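Local structure of tylactone synthase starter module and modules 1 & 2 (Streptomyces fradiae, 2Z5L) at residues Gly266-Ile271 with Leu289-Gly294; Leu275-Ala280 with Ala304-Gly309; Val339-Gly344 with Phe386-Ser391. The protein probably reduces the beta-keto group of a growing polyketide with NADPH, as the first ketoreductase of the tylosin polyketide synthase. All coordinates share one frame; numbering follows the deposited sequence.

Interaction 1: Gly266-Ile271 with Leu289-Gly294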
ATOM      1  N   GLY A 266      -3.611  18.685  -0.597  1.00 24.88           N
ATOM      2  CA  GLY A 266      -2.753  18.688  -1.763  1.00 23.47           C
ATOM      3  C   GLY A 266      -3.496  19.353  -2.907  1.00 24.09           C
ATOM      4  O   GLY A 266      -3.393  18.955  -4.066  1.00 22.54           O
ATOM      5  N   GLY A 267      -4.263  20.384  -2.581  1.00 24.04           N
ATOM      6  CA  GLY A 267      -5.031  21.086  -3.606  1.00 25.26           C
ATOM      7  C   GLY A 267      -4.224  21.934  -4.591  1.00 26.23           C
ATOM      8  O   GLY A 267      -4.765  22.378  -5.594  1.00 25.75           O
ATOM      9  N   MET A 268      -2.945  22.190  -4.320  1.00 25.14           N
ATOM     10  CA  MET A 268      -2.163  22.980  -5.258  1.00 26.15           C
ATOM     11  C   MET A 268      -1.264  22.052  -6.101  1.00 27.39           C
ATOM     12  O   MET A 268      -0.324  22.507  -6.753  1.00 28.40           O
ATOM     13  CB  MET A 268      -1.342  24.046  -4.518  1.00 26.58           C
ATOM     14  CG  MET A 268      -2.224  25.124  -3.839  1.00 30.80           C
ATOM     15  SD  MET A 268      -3.085  26.174  -5.079  1.00 34.19           S
ATOM     16  CE  MET A 268      -1.803  27.295  -5.442  1.00 37.48           C
ATOM     17  N   GLY A 269      -1.576  20.753  -6.077  1.00 27.87           N
ATOM     18  CA  GLY A 269      -0.845  19.749  -6.840  1.00 27.22           C
ATOM     19  C   GLY A 269      -1.548  19.517  -8.164  1.00 23.61           C
ATOM     20  O   GLY A 269      -2.655  20.020  -8.372  1.00 25.38           O
ATOM     21  N   ALA A 270      -0.934  18.757  -9.066  1.00 25.65           N
ATOM     22  CA  ALA A 270      -1.529  18.511 -10.389  1.00 24.99           C
ATOM     23  C   ALA A 270      -2.923  17.904 -10.304  1.00 24.48           C
ATOM     24  O   ALA A 270      -3.832  18.305 -11.024  1.00 23.90           O
ATOM     25  CB  ALA A 270      -0.607  17.582 -11.224  1.00 28.21           C
ATOM     26  N   ILE A 271      -3.072  16.910  -9.443  1.00 22.44           N
ATOM     27  CA  ILE A 271      -4.361  16.276  -9.262  1.00 23.65           C
ATOM     28  C   ILE A 271      -5.286  17.252  -8.511  1.00 22.41           C
ATOM     29  O   ILE A 271      -6.392  17.546  -8.959  1.00 22.54           O
ATOM     30  CB  ILE A 271      -4.192  14.961  -8.478  1.00 23.46           C
ATOM     31  CG1 ILE A 271      -3.557  13.911  -9.396  1.00 29.15           C
ATOM     32  CG2 ILE A 271      -5.542  14.478  -7.951  1.00 28.87           C
ATOM     33  CD1 ILE A 271      -3.149  12.621  -8.709  1.00 30.08           C
ATOM     34  N   LEU A 289      -9.110  24.247   0.204  1.00 22.76           N
ATOM     35  CA  LEU A 289      -7.883  23.652  -0.288  1.00 24.03           C
ATOM     36  C   LEU A 289      -6.727  23.854   0.668  1.00 25.88           C
ATOM     37  O   LEU A 289      -6.510  24.955   1.174  1.00 28.51           O
ATOM     38  CB  LEU A 289      -7.535  24.264  -1.647  1.00 23.58           C
ATOM     39  CG  LEU A 289      -8.694  24.391  -2.634  1.00 23.43           C
ATOM     40  CD1 LEU A 289      -8.226  25.210  -3.827  1.00 27.65           C
ATOM     41  CD2 LEU A 289      -9.193  23.030  -3.069  1.00 25.84           C
ATOM     42  N   THR A 290      -5.983  22.788   0.932  1.00 24.59           N
ATOM     43  CA  THR A 290      -4.846  22.925   1.820  1.00 27.07           C
ATOM     44  C   THR A 290      -3.605  22.667   1.007  1.00 27.62           C
ATOM     45  O   THR A 290      -3.636  21.890   0.054  1.00 26.62           O
ATOM     46  CB  THR A 290      -4.905  21.931   2.980  1.00 26.90           C
ATOM     47  OG1 THR A 290      -4.421  20.661   2.543  1.00 31.24           O
ATOM     48  CG2 THR A 290      -6.350  21.770   3.465  1.00 30.87           C
ATOM     49  N   SER A 291      -2.525  23.347   1.373  1.00 27.82           N
ATOM     50  CA  SER A 291      -1.241  23.190   0.698  1.00 32.06           C
ATOM     51  C   SER A 291      -0.110  23.630   1.620  1.00 35.91           C
ATOM     52  O   SER A 291      -0.335  24.341   2.599  1.00 35.01           O
ATOM     53  CB  SER A 291      -1.206  24.019  -0.584  1.00 30.42           C
ATOM     54  OG  SER A 291      -1.259  25.405  -0.307  1.00 26.52           O
ATOM     55  N   ARG A 292       1.101  23.199   1.279  1.00 39.81           N
ATOM     56  CA  ARG A 292       2.314  23.498   2.028  1.00 43.93           C
ATOM     57  C   ARG A 292       2.572  24.989   2.236  1.00 45.67           C
ATOM     58  O   ARG A 292       2.950  25.406   3.328  1.00 48.15           O
ATOM     59  CB  ARG A 292       3.522  22.858   1.320  1.00 44.40           C
ATOM     60  CG  ARG A 292       3.426  22.860  -0.224  1.00 46.14           C
ATOM     61  CD  ARG A 292       2.922  21.518  -0.770  1.00 44.68           C
ATOM     62  NE  ARG A 292       1.884  21.634  -1.790  1.00 38.07           N
ATOM     63  CZ  ARG A 292       0.652  21.148  -1.659  1.00 39.45           C
ATOM     64  NH1 ARG A 292       0.315  20.520  -0.540  1.00 40.70           N
ATOM     65  NH2 ARG A 292      -0.244  21.280  -2.640  1.00 28.36           N
ATOM     66  N   ARG A 293       2.374  25.784   1.187  1.00 46.47           N
ATOM     67  CA  ARG A 293       2.594  27.229   1.242  1.00 46.07           C
ATOM     68  C   ARG A 293       1.296  27.989   1.482  1.00 45.42           C
ATOM     69  O   ARG A 293       1.319  29.177   1.791  1.00 44.53           O
ATOM     70  CB  ARG A 293       3.210  27.733  -0.074  1.00 48.50           C
ATOM     71  CG  ARG A 293       4.561  27.136  -0.438  1.00 48.49           C
ATOM     72  CD  ARG A 293       5.730  27.964   0.074  1.00 50.76           C
ATOM     73  NE  ARG A 293       5.768  29.327  -0.467  1.00 53.91           N
ATOM     74  CZ  ARG A 293       5.482  30.422   0.235  1.00 53.67           C
ATOM     75  NH1 ARG A 293       5.130  30.322   1.507  1.00 54.40           N
ATOM     76  NH2 ARG A 293       5.569  31.621  -0.328  1.00 53.55           N
ATOM     77  N   GLY A 294       0.163  27.315   1.322  1.00 43.75           N
ATOM     78  CA  GLY A 294      -1.106  27.987   1.524  1.00 43.69           C
ATOM     79  C   GLY A 294      -1.408  28.950   0.394  1.00 44.23           C
ATOM     80  O   GLY A 294      -0.906  28.759  -0.719  1.00 45.61           O
TER
HETATM   81  O   HOH W   1      -2.038  19.250   1.664  1.00 30.01           O
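Met-268 and Arg-292 lie against each other where the turn after strand 261-265 meets the end of strand 286-291, and with Gly-266 they account for just over half of the buried surface. The methionine chain leaves the turn with CG anti to its carbonyl carbon (chi1 -66°), and Met-268 CG settles on Ser-291 CB at 3.6 Å. The chain bends at chi2 and chi3 and leads away from the contact; the side chain also touches Ala-300 and Leu-303 of helix 300-308. Ser-291 OG is held by His-316.

Arg-292 bends at chi2 and chi3, folding its guanidinium back over its own strand so that Ser-291 CB lies 3.5 Å above the centre of one face. Its edge is turned to the glycine-rich turn, where Arg-292 NH2 comes within 3.7 Å of Gly-266 CA and also faces Met-268 N. Met-268 CB, 3.5 Å from Arg-292 NH2, lies off the plane. Gly-266 has positive phi and opens a type I beta turn that ends at Gly-269, the N-cap of helix 270-281. In the backbone, Gly-267 N donates to Thr-290 O at 3.1 Å. A water takes the N-H of Gly-266 at 2.8 Å and also bonds Thr-290 OG1, with a weak third link from Arg-292 NH1.

Gly-267 and Gly-269 fit the GxGxxG pattern of a Rossmann beta-alpha-beta unit, whose two strands, 261-265 and 286-291, the contact links through the turn. Met-268 N and Arg-292 NH2 are 3.3 Å apart, yet both are donors and make no bond. Two donors side by side at the start of helix 270-281 would suit an anion, consistent with the dinucleotide site of this family, in which an arginine just after the second strand commonly selects NADPH through its 2'-phosphate.

Interaction 2: Leu275-Ala280 with Ala304-Gly309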
ATOM      1  N   LEU A 275      -8.966  18.332  -9.699  1.00 25.69           N
ATOM      2  CA  LEU A 275     -10.096  17.832  -8.923  1.00 24.62           C
ATOM      3  C   LEU A 275     -10.952  19.025  -8.554  1.00 22.76           C
ATOM      4  O   LEU A 275     -12.165  19.009  -8.729  1.00 23.31           O
ATOM      5  CB  LEU A 275      -9.574  17.158  -7.660  1.00 23.79           C
ATOM      6  CG  LEU A 275     -10.353  15.952  -7.136  1.00 27.42           C
ATOM      7  CD1 LEU A 275      -9.944  15.710  -5.674  1.00 26.94           C
ATOM      8  CD2 LEU A 275     -11.828  16.148  -7.243  1.00 26.44           C
ATOM      9  N   ALA A 276     -10.307  20.072  -8.053  1.00 24.37           N
ATOM     10  CA  ALA A 276     -11.035  21.263  -7.647  1.00 24.49           C
ATOM     11  C   ALA A 276     -11.860  21.880  -8.784  1.00 26.23           C
ATOM     12  O   ALA A 276     -13.057  22.099  -8.625  1.00 27.18           O
ATOM     13  CB  ALA A 276     -10.063  22.286  -7.066  1.00 24.05           C
ATOM     14  N   ARG A 277     -11.241  22.156  -9.931  1.00 23.76           N
ATOM     15  CA  ARG A 277     -11.984  22.731 -11.042  1.00 25.39           C
ATOM     16  C   ARG A 277     -13.194  21.891 -11.434  1.00 26.36           C
ATOM     17  O   ARG A 277     -14.243  22.423 -11.786  1.00 27.52           O
ATOM     18  CB  ARG A 277     -11.075  22.907 -12.262  1.00 25.65           C
ATOM     19  CG  ARG A 277      -9.996  23.965 -12.103  1.00 26.99           C
ATOM     20  CD  ARG A 277      -9.098  24.030 -13.349  1.00 25.03           C
ATOM     21  NE  ARG A 277      -8.006  24.982 -13.236  1.00 24.13           N
ATOM     22  CZ  ARG A 277      -8.113  26.291 -13.464  1.00 26.04           C
ATOM     23  NH1 ARG A 277      -9.278  26.821 -13.821  1.00 27.94           N
ATOM     24  NH2 ARG A 277      -7.047  27.075 -13.347  1.00 24.14           N
ATOM     25  N   ARG A 278     -13.048  20.572 -11.385  1.00 28.36           N
ATOM     26  CA  ARG A 278     -14.144  19.675 -11.744  1.00 28.95           C
ATOM     27  C   ARG A 278     -15.279  19.683 -10.723  1.00 29.63           C
ATOM     28  O   ARG A 278     -16.454  19.678 -11.096  1.00 27.59           O
ATOM     29  CB  ARG A 278     -13.610  18.253 -11.920  1.00 30.81           C
ATOM     30  CG  ARG A 278     -12.939  18.027 -13.279  1.00 35.49           C
ATOM     31  CD  ARG A 278     -13.994  17.979 -14.397  1.00 36.62           C
ATOM     32  NE  ARG A 278     -14.928  16.856 -14.267  1.00 37.18           N
ATOM     33  CZ  ARG A 278     -14.667  15.591 -14.609  1.00 40.10           C
ATOM     34  NH1 ARG A 278     -13.484  15.259 -15.108  1.00 39.77           N
ATOM     35  NH2 ARG A 278     -15.612  14.665 -14.488  1.00 39.73           N
ATOM     36  N   LEU A 279     -14.919  19.683  -9.443  1.00 29.21           N
ATOM     37  CA  LEU A 279     -15.902  19.696  -8.371  1.00 31.70           C
ATOM     38  C   LEU A 279     -16.660  21.016  -8.348  1.00 31.83           C
ATOM     39  O   LEU A 279     -17.895  21.043  -8.362  1.00 34.97           O
ATOM     40  CB  LEU A 279     -15.205  19.446  -7.033  1.00 29.11           C
ATOM     41  CG  LEU A 279     -14.584  18.041  -7.012  1.00 30.15           C
ATOM     42  CD1 LEU A 279     -14.091  17.687  -5.621  1.00 27.39           C
ATOM     43  CD2 LEU A 279     -15.648  17.030  -7.496  1.00 28.99           C
ATOM     44  N   ALA A 280     -15.905  22.110  -8.319  1.00 33.28           N
ATOM     45  CA  ALA A 280     -16.470  23.459  -8.303  1.00 34.23           C
ATOM     46  C   ALA A 280     -17.397  23.674  -9.486  1.00 37.17           C
ATOM     47  O   ALA A 280     -18.439  24.335  -9.366  1.00 36.00           O
ATOM     48  CB  ALA A 280     -15.363  24.476  -8.345  1.00 31.89           C
ATOM     49  N   ALA A 304      -8.010  30.304  -7.304  1.00 24.32           N
ATOM     50  CA  ALA A 304      -9.202  30.514  -6.473  1.00 25.23           C
ATOM     51  C   ALA A 304     -10.229  31.411  -7.155  1.00 27.00           C
ATOM     52  O   ALA A 304     -11.427  31.155  -7.076  1.00 28.49           O
ATOM     53  CB  ALA A 304      -8.804  31.095  -5.117  1.00 23.85           C
ATOM     54  N   GLU A 305      -9.758  32.471  -7.810  1.00 31.03           N
ATOM     55  CA  GLU A 305     -10.644  33.384  -8.529  1.00 32.92           C
ATOM     56  C   GLU A 305     -11.409  32.649  -9.631  1.00 31.80           C
ATOM     57  O   GLU A 305     -12.615  32.841  -9.792  1.00 32.12           O
ATOM     58  CB  GLU A 305      -9.851  34.531  -9.165  1.00 36.02           C
ATOM     59  CG  GLU A 305      -9.391  35.636  -8.240  1.00 41.26           C
ATOM     60  CD  GLU A 305      -8.659  36.734  -9.016  1.00 45.18           C
ATOM     61  OE1 GLU A 305      -9.107  37.042 -10.147  1.00 48.49           O
ATOM     62  OE2 GLU A 305      -7.656  37.293  -8.505  1.00 46.15           O
ATOM     63  N   GLU A 306     -10.726  31.812 -10.404  1.00 31.24           N
ATOM     64  CA  GLU A 306     -11.416  31.093 -11.468  1.00 29.25           C
ATOM     65  C   GLU A 306     -12.390  30.090 -10.869  1.00 29.23           C
ATOM     66  O   GLU A 306     -13.445  29.864 -11.432  1.00 31.90           O
ATOM     67  CB  GLU A 306     -10.400  30.388 -12.371  1.00 30.04           C
ATOM     68  CG  GLU A 306      -9.348  31.345 -12.897  1.00 32.23           C
ATOM     69  CD  GLU A 306      -8.377  30.711 -13.881  1.00 30.98           C
ATOM     70  OE1 GLU A 306      -7.379  31.388 -14.208  1.00 27.32           O
ATOM     71  OE2 GLU A 306      -8.630  29.563 -14.314  1.00 31.07           O
ATOM     72  N   LEU A 307     -12.040  29.516  -9.717  1.00 27.81           N
ATOM     73  CA  LEU A 307     -12.899  28.539  -9.059  1.00 26.87           C
ATOM     74  C   LEU A 307     -14.192  29.181  -8.522  1.00 26.09           C
ATOM     75  O   LEU A 307     -15.256  28.572  -8.557  1.00 23.17           O
ATOM     76  CB  LEU A 307     -12.134  27.839  -7.918  1.00 27.86           C
ATOM     77  CG  LEU A 307     -10.912  26.967  -8.246  1.00 27.83           C
ATOM     78  CD1 LEU A 307     -10.304  26.415  -6.978  1.00 29.81           C
ATOM     79  CD2 LEU A 307     -11.320  25.829  -9.161  1.00 29.72           C
ATOM     80  N   ARG A 308     -14.093  30.409  -8.019  1.00 27.34           N
ATOM     81  CA  ARG A 308     -15.265  31.116  -7.503  1.00 27.43           C
ATOM     82  C   ARG A 308     -16.162  31.516  -8.662  1.00 28.93           C
ATOM     83  O   ARG A 308     -17.357  31.732  -8.491  1.00 29.57           O
ATOM     84  CB  ARG A 308     -14.847  32.364  -6.750  1.00 25.89           C
ATOM     85  CG  ARG A 308     -13.919  32.105  -5.632  1.00 23.52           C
ATOM     86  CD  ARG A 308     -13.512  33.404  -4.967  1.00 21.60           C
ATOM     87  NE  ARG A 308     -12.645  33.086  -3.825  1.00 24.53           N
ATOM     88  CZ  ARG A 308     -11.348  33.362  -3.753  1.00 22.92           C
ATOM     89  NH1 ARG A 308     -10.749  33.981  -4.761  1.00 23.26           N
ATOM     90  NH2 ARG A 308     -10.642  33.004  -2.680  1.00 23.66           N
ATOM     91  N   GLY A 309     -15.575  31.601  -9.851  1.00 31.72           N
ATOM     92  CA  GLY A 309     -16.341  31.962 -11.029  1.00 32.68           C
ATOM     93  C   GLY A 309     -17.377  30.908 -11.353  1.00 34.00           C
ATOM     94  O   GLY A 309     -18.329  31.170 -12.088  1.00 32.76           O
TER
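Leu-307 does most of the packing here, pushing its branched end from helix 300-308 into the flank of helix 270-281. CG stands anti to the carbonyl carbon (chi1 -64°), which points the fork of Leu-307 at helix 270-281; its two methyls then part. Leu-307 CD2 sits 3.7 Å from both the CA and the CG of Arg-277, and the leucine and arginine side chains meet at about a right angle. Leu-307 CD1 faces the methyl of Ala-276, 4.1 Å from Ala-276 CB. One turn further along, the CB of Ala-280 comes to 4.1 Å from Leu-307 O. The two alanines are small enough for the leucine to sit close to the opposing backbone, although the short helix axes stay 10.0 Å apart. This inner side is buried: Ala-276 and Ala-280 also rest on Leu-287, and Leu-307 on Leu-289, both of strand 286-291.

The outer side is looser and exposed, and a single salt bridge spans it. Arg-277 runs out extended from CG to NE and offers both terminal nitrogens to one oxygen of Glu-306. Arg-277 NH1 reaches Glu-306 OE2 at 2.9 Å and Arg-277 NH2 reaches the same OE2 at 3.1 Å, from the same face of the carboxylate. The oxygen lies almost in the guanidinium plane, but the two flat groups are turned 56° apart, so this is not the coplanar pairing in which each nitrogen takes its own oxygen. NH1 arrives on the anti side of OE2, while NH2 comes from well above the carboxylate plane.

The helices run nearly parallel, 20° between their directions. Neighbouring parallel helices of this kind, following successive parallel strands and packed side by side over the sheet, are characteristic of the Rossmann fold of short-chain dehydrogenases/reductases.

Interaction 3: Val339-Gly344 with Phe386-Ser391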
ATOM      1  N   VAL A 339     -14.345  14.742   1.776  1.00 23.29           N
ATOM      2  CA  VAL A 339     -12.907  14.969   1.938  1.00 22.69           C
ATOM      3  C   VAL A 339     -12.149  14.226   0.845  1.00 25.74           C
ATOM      4  O   VAL A 339     -12.435  13.063   0.573  1.00 25.85           O
ATOM      5  CB  VAL A 339     -12.397  14.464   3.315  1.00 23.38           C
ATOM      6  CG1 VAL A 339     -10.889  14.653   3.425  1.00 21.43           C
ATOM      7  CG2 VAL A 339     -13.088  15.214   4.431  1.00 20.63           C
ATOM      8  N   PHE A 340     -11.197  14.901   0.204  1.00 25.94           N
ATOM      9  CA  PHE A 340     -10.380  14.283  -0.847  1.00 25.18           C
ATOM     10  C   PHE A 340      -8.907  14.473  -0.460  1.00 24.57           C
ATOM     11  O   PHE A 340      -8.398  15.593  -0.423  1.00 25.74           O
ATOM     12  CB  PHE A 340     -10.663  14.934  -2.200  1.00 25.32           C
ATOM     13  CG  PHE A 340     -12.027  14.604  -2.761  1.00 27.66           C
ATOM     14  CD1 PHE A 340     -12.219  13.509  -3.589  1.00 28.58           C
ATOM     15  CD2 PHE A 340     -13.121  15.400  -2.466  1.00 28.48           C
ATOM     16  CE1 PHE A 340     -13.482  13.224  -4.129  1.00 28.83           C
ATOM     17  CE2 PHE A 340     -14.384  15.124  -2.998  1.00 28.96           C
ATOM     18  CZ  PHE A 340     -14.563  14.036  -3.826  1.00 28.88           C
ATOM     19  N   HIS A 341      -8.225  13.373  -0.169  1.00 22.67           N
ATOM     20  CA  HIS A 341      -6.826  13.420   0.239  1.00 23.64           C
ATOM     21  C   HIS A 341      -5.882  13.130  -0.921  1.00 24.54           C
ATOM     22  O   HIS A 341      -5.657  11.970  -1.253  1.00 25.45           O
ATOM     23  CB  HIS A 341      -6.590  12.402   1.358  1.00 22.69           C
ATOM     24  CG  HIS A 341      -5.245  12.509   2.008  1.00 21.82           C
ATOM     25  ND1 HIS A 341      -4.744  13.699   2.489  1.00 25.36           N
ATOM     26  CD2 HIS A 341      -4.301  11.571   2.261  1.00 21.58           C
ATOM     27  CE1 HIS A 341      -3.546  13.490   3.009  1.00 25.61           C
ATOM     28  NE2 HIS A 341      -3.254  12.209   2.882  1.00 27.58           N
ATOM     29  N   THR A 342      -5.333  14.174  -1.541  1.00 24.85           N
ATOM     30  CA  THR A 342      -4.409  13.954  -2.651  1.00 26.60           C
ATOM     31  C   THR A 342      -2.972  14.268  -2.221  1.00 30.37           C
ATOM     32  O   THR A 342      -2.039  14.046  -2.986  1.00 31.65           O
ATOM     33  CB  THR A 342      -4.779  14.790  -3.924  1.00 23.25           C
ATOM     34  OG1 THR A 342      -4.155  16.066  -3.860  1.00 22.58           O
ATOM     35  CG2 THR A 342      -6.288  15.048  -4.029  1.00 23.40           C
ATOM     36  N   ALA A 343      -2.787  14.760  -0.990  1.00 32.26           N
ATOM     37  CA  ALA A 343      -1.439  15.102  -0.512  1.00 34.52           C
ATOM     38  C   ALA A 343      -0.464  13.926  -0.481  1.00 35.34           C
ATOM     39  O   ALA A 343      -0.841  12.783  -0.226  1.00 34.50           O
ATOM     40  CB  ALA A 343      -1.502  15.745   0.872  1.00 31.39           C
ATOM     41  N   GLY A 344       0.807  14.233  -0.712  1.00 37.56           N
ATOM     42  CA  GLY A 344       1.834  13.209  -0.710  1.00 41.06           C
ATOM     43  C   GLY A 344       3.073  13.700  -1.420  1.00 43.78           C
ATOM     44  O   GLY A 344       3.074  14.794  -1.995  1.00 44.71           O
ATOM     45  N   PHE A 386     -15.248  10.195   1.886  1.00 37.30           N
ATOM     46  CA  PHE A 386     -13.877  10.167   2.376  1.00 35.21           C
ATOM     47  C   PHE A 386     -13.061   9.460   1.282  1.00 35.21           C
ATOM     48  O   PHE A 386     -13.003   8.225   1.218  1.00 35.04           O
ATOM     49  CB  PHE A 386     -13.841   9.369   3.681  1.00 36.30           C
ATOM     50  CG  PHE A 386     -12.641   9.639   4.542  1.00 35.13           C
ATOM     51  CD1 PHE A 386     -12.581  10.766   5.350  1.00 33.99           C
ATOM     52  CD2 PHE A 386     -11.572   8.749   4.555  1.00 35.34           C
ATOM     53  CE1 PHE A 386     -11.469  10.999   6.168  1.00 32.17           C
ATOM     54  CE2 PHE A 386     -10.459   8.974   5.368  1.00 33.90           C
ATOM     55  CZ  PHE A 386     -10.405  10.101   6.174  1.00 30.53           C
ATOM     56  N   VAL A 387     -12.431  10.245   0.420  1.00 33.76           N
ATOM     57  CA  VAL A 387     -11.668   9.691  -0.683  1.00 31.24           C
ATOM     58  C   VAL A 387     -10.161   9.763  -0.504  1.00 31.33           C
ATOM     59  O   VAL A 387      -9.586  10.839  -0.293  1.00 31.83           O
ATOM     60  CB  VAL A 387     -12.048  10.412  -1.986  1.00 32.03           C
ATOM     61  CG1 VAL A 387     -11.511   9.655  -3.179  1.00 32.52           C
ATOM     62  CG2 VAL A 387     -13.553  10.545  -2.066  1.00 30.08           C
ATOM     63  N   LEU A 388      -9.514   8.610  -0.598  1.00 30.35           N
ATOM     64  CA  LEU A 388      -8.073   8.567  -0.454  1.00 28.77           C
ATOM     65  C   LEU A 388      -7.467   8.197  -1.791  1.00 28.76           C
ATOM     66  O   LEU A 388      -7.921   7.261  -2.464  1.00 29.43           O
ATOM     67  CB  LEU A 388      -7.663   7.559   0.629  1.00 26.43           C
ATOM     68  CG  LEU A 388      -8.287   7.743   2.026  1.00 24.90           C
ATOM     69  CD1 LEU A 388      -7.826   6.626   2.925  1.00 24.88           C
ATOM     70  CD2 LEU A 388      -7.903   9.092   2.633  1.00 24.53           C
ATOM     71  N   PHE A 389      -6.458   8.966  -2.185  1.00 28.34           N
ATOM     72  CA  PHE A 389      -5.754   8.736  -3.448  1.00 26.56           C
ATOM     73  C   PHE A 389      -4.544   7.866  -3.176  1.00 26.19           C
ATOM     74  O   PHE A 389      -3.518   8.333  -2.692  1.00 23.53           O
ATOM     75  CB  PHE A 389      -5.312  10.066  -4.064  1.00 25.33           C
ATOM     76  CG  PHE A 389      -6.417  10.793  -4.755  1.00 25.22           C
ATOM     77  CD1 PHE A 389      -7.525  11.231  -4.038  1.00 25.08           C
ATOM     78  CD2 PHE A 389      -6.363  11.032  -6.121  1.00 24.64           C
ATOM     79  CE1 PHE A 389      -8.568  11.902  -4.672  1.00 26.83           C
ATOM     80  CE2 PHE A 389      -7.401  11.702  -6.760  1.00 27.49           C
ATOM     81  CZ  PHE A 389      -8.509  12.140  -6.030  1.00 26.92           C
ATOM     82  N   SER A 390      -4.694   6.585  -3.479  1.00 27.80           N
ATOM     83  CA  SER A 390      -3.639   5.622  -3.286  1.00 28.74           C
ATOM     84  C   SER A 390      -2.867   5.502  -4.601  1.00 29.20           C
ATOM     85  O   SER A 390      -3.043   6.303  -5.516  1.00 27.33           O
ATOM     86  CB  SER A 390      -4.245   4.272  -2.873  1.00 29.58           C
ATOM     87  OG  SER A 390      -3.243   3.360  -2.494  1.00 33.58           O
ATOM     88  N   SER A 391      -2.014   4.491  -4.675  1.00 29.67           N
ATOM     89  CA  SER A 391      -1.187   4.217  -5.842  1.00 30.35           C
ATOM     90  C   SER A 391      -1.156   2.702  -6.054  1.00 30.56           C
ATOM     91  O   SER A 391      -1.217   1.930  -5.091  1.00 29.45           O
ATOM     92  CB  SER A 391       0.238   4.727  -5.604  1.00 29.50           C
ATOM     93  OG  SER A 391       1.087   4.369  -6.684  1.00 34.11           O
TER
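Phe-340 and Val-387 lie side by side and point the same way, with CE1 of the ring 3.4 Å from CG2 of the valine. They belong to neighbouring parallel strands in the central sheet of the Rossmann fold, 4.8 Å apart at the axes. On the same face Phe-389 meets Phe-340 edge against edge, and helices 270-281 and 457-470 cover this apolar patch. The opposite face carries Val-339 against Phe-386, and His-341 CB against Leu-388 CD2.

Between the faces runs the backbone ladder. Val-387 N donates to Val-339 O at 2.8 Å, and His-341 N returns to Val-387 O at 2.9 Å. Phe-389 N then reaches His-341 O at 3.2 Å, where strand 338-341 gives way to a loop.

At this polar end His-341 and Thr-342 both bond Thr-265: His-341 ND1 pairs with Thr-265 OG1, and Thr-342 OG1 with Thr-265 O. His-341 NE2 bonds Lys-366 O, so both ring nitrogens are engaged. With OG1 of Thr-342 between the backbone N and the carbonyl carbon (chi1 88°), its CG2 falls over the face of the Phe-389 ring in a CH-pi contact, 4.0 Å from the centroid.

In the fold
The three contacts adjoin one another within the KR domain. Interactions 1 and 2 share helix 270-281, with centres about 13 Å apart, and meet where Leu-289 CD1 touches Leu-307 CD1 at 4.0 Å. Interaction 3 lies about 12 Å, centre to centre, from interaction 1; Ile-271 CG2 touches Phe-389 CE2 at 3.5 Å, and Gly-266 O lies 3.0 Å from Thr-342 OG1. The centres of interactions 2 and 3 are about 18 Å apart, yet Leu-275 CD1 reaches Phe-340 CB at 3.6 Å. Interactions 1 and 3 thus adjoin at the strand ends, probably bordering the cofactor pocket, while interaction 2 packs the outer helices.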